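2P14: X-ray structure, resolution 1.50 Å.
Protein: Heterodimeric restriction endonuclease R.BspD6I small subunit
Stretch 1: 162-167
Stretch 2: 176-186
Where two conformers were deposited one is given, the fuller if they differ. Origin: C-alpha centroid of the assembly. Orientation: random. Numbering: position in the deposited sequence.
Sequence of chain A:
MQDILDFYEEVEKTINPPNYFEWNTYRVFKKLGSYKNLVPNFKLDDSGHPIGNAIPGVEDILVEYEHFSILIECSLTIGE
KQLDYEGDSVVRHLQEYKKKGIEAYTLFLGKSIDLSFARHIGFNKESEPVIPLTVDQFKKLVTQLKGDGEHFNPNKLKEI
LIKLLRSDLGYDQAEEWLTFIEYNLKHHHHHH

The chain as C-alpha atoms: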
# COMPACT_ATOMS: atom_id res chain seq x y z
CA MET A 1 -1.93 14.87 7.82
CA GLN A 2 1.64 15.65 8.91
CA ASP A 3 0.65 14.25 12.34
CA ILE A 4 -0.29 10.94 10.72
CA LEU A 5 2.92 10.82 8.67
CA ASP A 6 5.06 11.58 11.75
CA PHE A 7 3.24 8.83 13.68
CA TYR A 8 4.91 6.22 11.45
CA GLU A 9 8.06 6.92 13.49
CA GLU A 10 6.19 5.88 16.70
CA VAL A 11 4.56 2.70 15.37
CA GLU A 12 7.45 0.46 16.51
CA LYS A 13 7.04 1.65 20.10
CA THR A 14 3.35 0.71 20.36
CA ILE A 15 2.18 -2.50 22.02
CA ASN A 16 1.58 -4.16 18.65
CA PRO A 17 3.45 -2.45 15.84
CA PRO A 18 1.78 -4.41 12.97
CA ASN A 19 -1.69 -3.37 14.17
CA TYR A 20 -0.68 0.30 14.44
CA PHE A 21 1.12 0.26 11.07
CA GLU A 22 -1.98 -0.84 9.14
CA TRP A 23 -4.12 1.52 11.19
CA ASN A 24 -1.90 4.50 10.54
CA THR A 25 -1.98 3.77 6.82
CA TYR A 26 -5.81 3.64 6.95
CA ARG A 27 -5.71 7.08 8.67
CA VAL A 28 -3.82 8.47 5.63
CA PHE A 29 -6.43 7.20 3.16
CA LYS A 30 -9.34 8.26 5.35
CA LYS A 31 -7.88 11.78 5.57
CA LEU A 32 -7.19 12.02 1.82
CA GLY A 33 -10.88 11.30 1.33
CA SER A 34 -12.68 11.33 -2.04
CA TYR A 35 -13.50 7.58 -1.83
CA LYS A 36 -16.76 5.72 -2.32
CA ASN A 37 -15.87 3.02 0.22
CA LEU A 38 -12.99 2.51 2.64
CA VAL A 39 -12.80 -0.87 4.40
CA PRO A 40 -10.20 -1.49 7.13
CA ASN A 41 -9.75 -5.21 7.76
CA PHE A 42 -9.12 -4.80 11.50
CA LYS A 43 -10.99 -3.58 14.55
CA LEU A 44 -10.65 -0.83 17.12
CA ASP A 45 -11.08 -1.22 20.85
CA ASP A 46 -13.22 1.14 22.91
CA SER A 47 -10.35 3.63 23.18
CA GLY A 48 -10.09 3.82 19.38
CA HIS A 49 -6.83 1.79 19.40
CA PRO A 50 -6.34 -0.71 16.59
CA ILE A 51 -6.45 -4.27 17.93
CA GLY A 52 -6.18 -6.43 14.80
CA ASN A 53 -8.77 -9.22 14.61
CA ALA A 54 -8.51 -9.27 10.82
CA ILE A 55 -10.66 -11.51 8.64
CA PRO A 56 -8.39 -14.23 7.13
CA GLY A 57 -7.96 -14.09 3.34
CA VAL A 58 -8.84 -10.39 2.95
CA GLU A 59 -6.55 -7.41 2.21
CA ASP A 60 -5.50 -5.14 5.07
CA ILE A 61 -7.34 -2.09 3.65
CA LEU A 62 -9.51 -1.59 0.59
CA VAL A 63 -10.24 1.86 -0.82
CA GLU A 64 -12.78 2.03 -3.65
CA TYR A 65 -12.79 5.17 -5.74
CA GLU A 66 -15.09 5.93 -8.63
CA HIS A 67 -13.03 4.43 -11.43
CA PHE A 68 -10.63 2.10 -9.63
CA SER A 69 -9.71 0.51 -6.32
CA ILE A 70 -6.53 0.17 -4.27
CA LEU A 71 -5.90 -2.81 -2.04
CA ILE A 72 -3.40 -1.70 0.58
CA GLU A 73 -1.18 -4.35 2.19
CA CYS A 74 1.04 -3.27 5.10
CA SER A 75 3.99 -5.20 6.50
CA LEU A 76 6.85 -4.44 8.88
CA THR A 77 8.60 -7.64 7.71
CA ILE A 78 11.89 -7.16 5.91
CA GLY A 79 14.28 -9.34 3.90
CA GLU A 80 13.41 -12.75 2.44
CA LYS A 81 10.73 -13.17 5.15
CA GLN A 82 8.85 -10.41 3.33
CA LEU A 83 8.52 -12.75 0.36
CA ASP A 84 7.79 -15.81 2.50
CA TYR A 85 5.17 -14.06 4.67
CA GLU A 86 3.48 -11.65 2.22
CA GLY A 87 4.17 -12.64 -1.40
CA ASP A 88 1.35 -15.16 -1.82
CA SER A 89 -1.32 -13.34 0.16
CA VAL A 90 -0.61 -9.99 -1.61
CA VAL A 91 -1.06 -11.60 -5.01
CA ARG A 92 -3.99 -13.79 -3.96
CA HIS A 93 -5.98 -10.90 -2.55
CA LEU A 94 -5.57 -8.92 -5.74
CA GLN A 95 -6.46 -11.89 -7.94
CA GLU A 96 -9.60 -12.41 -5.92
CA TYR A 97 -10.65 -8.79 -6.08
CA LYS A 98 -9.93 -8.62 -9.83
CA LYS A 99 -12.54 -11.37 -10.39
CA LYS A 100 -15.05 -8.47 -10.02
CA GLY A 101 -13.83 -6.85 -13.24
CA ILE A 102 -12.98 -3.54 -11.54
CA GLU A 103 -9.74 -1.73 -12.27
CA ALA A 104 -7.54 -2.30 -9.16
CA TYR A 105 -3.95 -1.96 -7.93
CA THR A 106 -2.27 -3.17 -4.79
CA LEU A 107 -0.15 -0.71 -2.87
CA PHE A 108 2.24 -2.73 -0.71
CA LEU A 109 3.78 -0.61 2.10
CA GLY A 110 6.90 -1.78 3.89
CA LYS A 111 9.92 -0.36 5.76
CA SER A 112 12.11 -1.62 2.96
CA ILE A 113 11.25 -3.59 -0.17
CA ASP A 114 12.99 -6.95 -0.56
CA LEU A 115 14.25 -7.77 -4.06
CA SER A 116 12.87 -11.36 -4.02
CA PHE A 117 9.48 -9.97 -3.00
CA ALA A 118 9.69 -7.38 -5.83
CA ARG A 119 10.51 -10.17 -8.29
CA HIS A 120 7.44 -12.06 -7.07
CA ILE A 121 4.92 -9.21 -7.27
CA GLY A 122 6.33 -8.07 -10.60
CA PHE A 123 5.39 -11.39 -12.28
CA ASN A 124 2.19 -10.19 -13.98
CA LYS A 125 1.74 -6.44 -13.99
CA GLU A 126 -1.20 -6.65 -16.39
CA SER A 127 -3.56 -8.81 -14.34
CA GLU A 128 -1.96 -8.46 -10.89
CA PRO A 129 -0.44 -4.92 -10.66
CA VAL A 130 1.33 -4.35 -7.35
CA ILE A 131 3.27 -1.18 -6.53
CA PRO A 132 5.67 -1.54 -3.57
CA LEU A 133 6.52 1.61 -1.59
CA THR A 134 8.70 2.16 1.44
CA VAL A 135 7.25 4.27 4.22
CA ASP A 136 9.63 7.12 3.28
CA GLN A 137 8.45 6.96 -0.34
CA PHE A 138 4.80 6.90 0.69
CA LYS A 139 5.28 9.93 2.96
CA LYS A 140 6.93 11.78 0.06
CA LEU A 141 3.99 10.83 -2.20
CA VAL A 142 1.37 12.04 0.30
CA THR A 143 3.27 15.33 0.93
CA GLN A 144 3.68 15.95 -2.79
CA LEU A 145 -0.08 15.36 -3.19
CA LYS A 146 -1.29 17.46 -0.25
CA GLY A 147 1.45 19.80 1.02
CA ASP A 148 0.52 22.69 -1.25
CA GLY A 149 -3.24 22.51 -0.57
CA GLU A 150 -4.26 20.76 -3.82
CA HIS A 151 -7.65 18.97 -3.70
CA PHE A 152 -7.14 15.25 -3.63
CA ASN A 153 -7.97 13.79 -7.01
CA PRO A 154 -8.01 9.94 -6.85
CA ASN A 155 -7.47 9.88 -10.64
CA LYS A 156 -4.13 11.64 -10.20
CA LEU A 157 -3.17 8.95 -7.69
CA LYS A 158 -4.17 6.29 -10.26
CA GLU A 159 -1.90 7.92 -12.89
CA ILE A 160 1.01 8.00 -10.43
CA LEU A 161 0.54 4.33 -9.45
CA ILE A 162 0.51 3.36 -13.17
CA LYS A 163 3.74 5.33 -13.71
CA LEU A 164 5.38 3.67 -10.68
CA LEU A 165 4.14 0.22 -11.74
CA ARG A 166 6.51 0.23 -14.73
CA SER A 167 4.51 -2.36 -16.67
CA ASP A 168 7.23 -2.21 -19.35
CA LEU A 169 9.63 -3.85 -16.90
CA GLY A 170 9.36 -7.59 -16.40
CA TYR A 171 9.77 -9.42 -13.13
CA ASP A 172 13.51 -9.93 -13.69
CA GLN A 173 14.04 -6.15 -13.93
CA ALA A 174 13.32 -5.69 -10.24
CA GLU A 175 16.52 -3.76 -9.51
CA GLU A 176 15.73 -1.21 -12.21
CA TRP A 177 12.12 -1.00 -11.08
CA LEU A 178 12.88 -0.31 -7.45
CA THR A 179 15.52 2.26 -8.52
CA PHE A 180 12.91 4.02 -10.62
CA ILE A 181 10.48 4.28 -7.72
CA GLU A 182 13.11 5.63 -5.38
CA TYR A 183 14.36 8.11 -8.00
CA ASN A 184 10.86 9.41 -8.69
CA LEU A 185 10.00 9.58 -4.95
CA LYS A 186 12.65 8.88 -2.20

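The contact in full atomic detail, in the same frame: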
# COMPACT_ATOMS: atom_id res chain seq x y z
N ILE A 162 0.23 4.00 -11.87
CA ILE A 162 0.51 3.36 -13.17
C ILE A 162 1.95 3.69 -13.61
O ILE A 162 2.68 2.80 -14.07
CB ILE A 162 -0.52 3.76 -14.24
CG1 ILE A 162 -1.88 3.17 -13.85
CG2 ILE A 162 -0.05 3.34 -15.65
CD1 ILE A 162 -3.04 3.68 -14.71
N LYS A 163 2.36 4.94 -13.43
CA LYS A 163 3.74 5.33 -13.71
C LYS A 163 4.73 4.48 -12.89
O LYS A 163 5.69 3.95 -13.44
CB LYS A 163 3.95 6.81 -13.42
CG LYS A 163 5.33 7.34 -13.73
CD LYS A 163 5.42 8.80 -13.28
CE LYS A 163 4.99 9.00 -11.82
NZ LYS A 163 5.12 10.43 -11.41
N LEU A 164 4.48 4.37 -11.58
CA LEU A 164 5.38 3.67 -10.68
C LEU A 164 5.40 2.16 -10.90
O LEU A 164 6.42 1.51 -10.66
CB LEU A 164 4.99 3.94 -9.23
CG LEU A 164 5.15 5.39 -8.81
CD1 LEU A 164 4.61 5.56 -7.37
CD2 LEU A 164 6.61 5.88 -8.91
N LEU A 165 4.28 1.64 -11.41
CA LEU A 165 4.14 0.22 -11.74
C LEU A 165 5.19 -0.26 -12.74
O LEU A 165 5.64 -1.42 -12.66
CB LEU A 165 2.73 -0.07 -12.27
CG LEU A 165 2.42 -1.52 -12.68
CD1 LEU A 165 2.48 -2.52 -11.49
CD2 LEU A 165 1.04 -1.56 -13.37
N ARG A 166 5.58 0.62 -13.67
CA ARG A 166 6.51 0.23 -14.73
C ARG A 166 6.14 -1.12 -15.38
O ARG A 166 6.95 -2.07 -15.38
CB ARG A 166 7.95 0.20 -14.21
CG ARG A 166 8.53 1.60 -13.83
CD ARG A 166 8.57 2.56 -15.02
NE ARG A 166 9.37 2.02 -16.14
CZ ARG A 166 10.69 2.14 -16.27
NH1 ARG A 166 11.43 2.75 -15.36
NH2 ARG A 166 11.31 1.60 -17.32
N SER A 167 4.98 -1.15 -16.01
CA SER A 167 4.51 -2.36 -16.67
C SER A 167 5.39 -2.80 -17.85
O SER A 167 5.25 -3.92 -18.35
CB SER A 167 3.04 -2.23 -17.08
OG SER A 167 2.90 -1.36 -18.19
N GLU A 176 16.04 -2.43 -11.48
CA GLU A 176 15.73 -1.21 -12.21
C GLU A 176 14.39 -0.60 -11.75
O GLU A 176 14.25 0.62 -11.65
CB GLU A 176 15.70 -1.50 -13.71
CG GLU A 176 15.23 -0.31 -14.56
CD GLU A 176 15.35 -0.50 -16.07
OE1 GLU A 176 15.77 -1.59 -16.53
OE2 GLU A 176 15.04 0.48 -16.79
N TRP A 177 13.42 -1.47 -11.48
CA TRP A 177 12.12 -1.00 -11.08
C TRP A 177 12.20 -0.28 -9.75
O TRP A 177 11.65 0.83 -9.59
CB TRP A 177 11.18 -2.22 -10.93
CG TRP A 177 9.74 -1.93 -10.57
CD1 TRP A 177 9.03 -0.76 -10.82
CD2 TRP A 177 8.83 -2.83 -9.94
NE1 TRP A 177 7.73 -0.91 -10.40
CE2 TRP A 177 7.59 -2.17 -9.85
CE3 TRP A 177 8.95 -4.15 -9.45
CZ2 TRP A 177 6.45 -2.78 -9.30
CZ3 TRP A 177 7.83 -4.75 -8.90
CH2 TRP A 177 6.60 -4.07 -8.82
N LEU A 178 12.82 -0.93 -8.76
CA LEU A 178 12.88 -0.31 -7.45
C LEU A 178 13.71 1.00 -7.49
O LEU A 178 13.40 1.97 -6.78
CB LEU A 178 13.42 -1.26 -6.40
CG LEU A 178 12.60 -2.52 -6.07
CD1 LEU A 178 13.27 -3.29 -4.90
CD2 LEU A 178 11.10 -2.20 -5.79
N THR A 179 14.76 1.02 -8.31
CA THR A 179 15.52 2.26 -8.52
C THR A 179 14.64 3.37 -9.09
O THR A 179 14.70 4.51 -8.63
CB THR A 179 16.72 2.01 -9.45
OG1 THR A 179 17.57 1.01 -8.84
CG2 THR A 179 17.52 3.32 -9.68
N PHE A 180 13.78 3.02 -10.02
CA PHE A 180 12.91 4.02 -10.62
C PHE A 180 11.97 4.63 -9.58
O PHE A 180 11.72 5.84 -9.56
CB PHE A 180 12.10 3.42 -11.77
CG PHE A 180 11.12 4.36 -12.35
CD1 PHE A 180 11.52 5.27 -13.33
CD2 PHE A 180 9.77 4.35 -11.93
CE1 PHE A 180 10.62 6.17 -13.86
CE2 PHE A 180 8.86 5.24 -12.48
CZ PHE A 180 9.28 6.15 -13.45
N ILE A 181 11.41 3.78 -8.73
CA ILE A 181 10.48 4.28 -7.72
C ILE A 181 11.16 5.23 -6.76
O ILE A 181 10.67 6.35 -6.50
CB ILE A 181 9.83 3.09 -6.98
CG1 ILE A 181 8.98 2.29 -7.95
CG2 ILE A 181 8.96 3.59 -5.82
CD1 ILE A 181 8.39 0.99 -7.35
N GLU A 182 12.32 4.81 -6.28
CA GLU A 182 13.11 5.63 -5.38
C GLU A 182 13.44 6.96 -6.05
O GLU A 182 13.21 8.00 -5.45
CB GLU A 182 14.37 4.89 -4.93
CG GLU A 182 15.26 5.71 -4.01
CD GLU A 182 14.66 6.04 -2.64
OE1 GLU A 182 13.66 5.42 -2.21
OE2 GLU A 182 15.20 6.94 -1.97
N TYR A 183 13.92 6.90 -7.29
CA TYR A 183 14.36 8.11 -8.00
C TYR A 183 13.21 9.10 -8.16
O TYR A 183 13.39 10.30 -7.95
CB TYR A 183 14.89 7.72 -9.37
CG TYR A 183 15.48 8.89 -10.15
CD1 TYR A 183 16.79 9.28 -9.92
CD2 TYR A 183 14.75 9.55 -11.13
CE1 TYR A 183 17.35 10.34 -10.60
CE2 TYR A 183 15.30 10.62 -11.82
CZ TYR A 183 16.60 10.99 -11.56
OH TYR A 183 17.19 12.03 -12.23
N ASN A 184 12.05 8.58 -8.55
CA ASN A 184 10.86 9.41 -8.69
C ASN A 184 10.36 9.96 -7.36
O ASN A 184 9.93 11.13 -7.28
CB ASN A 184 9.77 8.66 -9.43
CG ASN A 184 10.05 8.56 -10.91
OD1 ASN A 184 11.19 8.35 -11.33
ND2 ASN A 184 9.01 8.72 -11.72
N LEU A 185 10.45 9.17 -6.29
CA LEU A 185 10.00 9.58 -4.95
C LEU A 185 11.19 9.81 -3.97
O LEU A 185 11.81 10.88 -3.99
CB LEU A 185 8.94 8.61 -4.39
CG LEU A 185 7.66 8.25 -5.17
CD1 LEU A 185 6.99 7.05 -4.52
CD2 LEU A 185 6.65 9.40 -5.29
N LYS A 186 11.51 8.82 -3.14
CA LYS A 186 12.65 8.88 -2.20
C LYS A 186 12.27 8.53 -0.75
O LYS A 186 11.73 9.32 0.02
CB LYS A 186 13.38 10.23 -2.25
CG LYS A 186 14.55 10.34 -3.21
CD LYS A 186 14.23 11.29 -4.35
CE LYS A 186 15.36 12.29 -4.61
NZ LYS A 186 16.27 11.85 -5.71
O HOH W 1 14.25 3.05 -15.55

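The first stretch carries the last residues of a helix that began earlier in the chain, followed by a turn; the second is helical from Glu176 to Asn184. Toward the end of the first helix the backbone hydrogen bonds are weak, as from Arg166 N to Lys163 O (3.3 Å), and Arg166 then leaves helical geometry with a positive phi. The second helix keeps regular bonds. The backbones come close where the CA atoms of Leu164 and Ile181 lie 5.9 Å apart.

Where a helix ends, carbonyl groups commonly lack a partner in the helix; here Trp177 bonds to one near the end, Leu164 O. Trp177 NE1 donates a hydrogen bond to Leu164 O (2.8 Å, 153°), which lies at the ring edge, where the N-H points. Tryptophan thus suits a buried site that needs both a large apolar surface and a single donor.

Leu164 is the apolar centre of the contact. Its CA-to-CB bond points sideways, but with chi1 m and chi2 t the branched end comes nearer the second helix: Leu164 CD1 lies 4.0 Å from Leu185 CD1, and Leu164 CD2 lies 4.3 Å from Phe180 CE2 and 4.4 Å from Ile181 CG1. Leucine fills this buried space without bringing in a polar group.

The CA-to-CB bond of Arg166 points toward the second helix, and the chain folds over one face of the Phe180 ring, all three of its first chi angles being m. Arg166 CD makes a CH-pi contact 3.8 Å from the centroid of the Phe180 ring, and Arg166 CZ, 4.6 Å from it, a cation-pi interaction. Arginine supplies both methylenes and charge to the aromatic face of Phe180, a partly exposed residue. The charge also meets Glu176 through a long salt bridge, Arg166 NH2 to Glu176 OE2 at 3.9 Å, reinforced by a water whose O accepts from Arg166 NH1 (2.8 Å) and donates to Glu176 OE2 (3.0 Å).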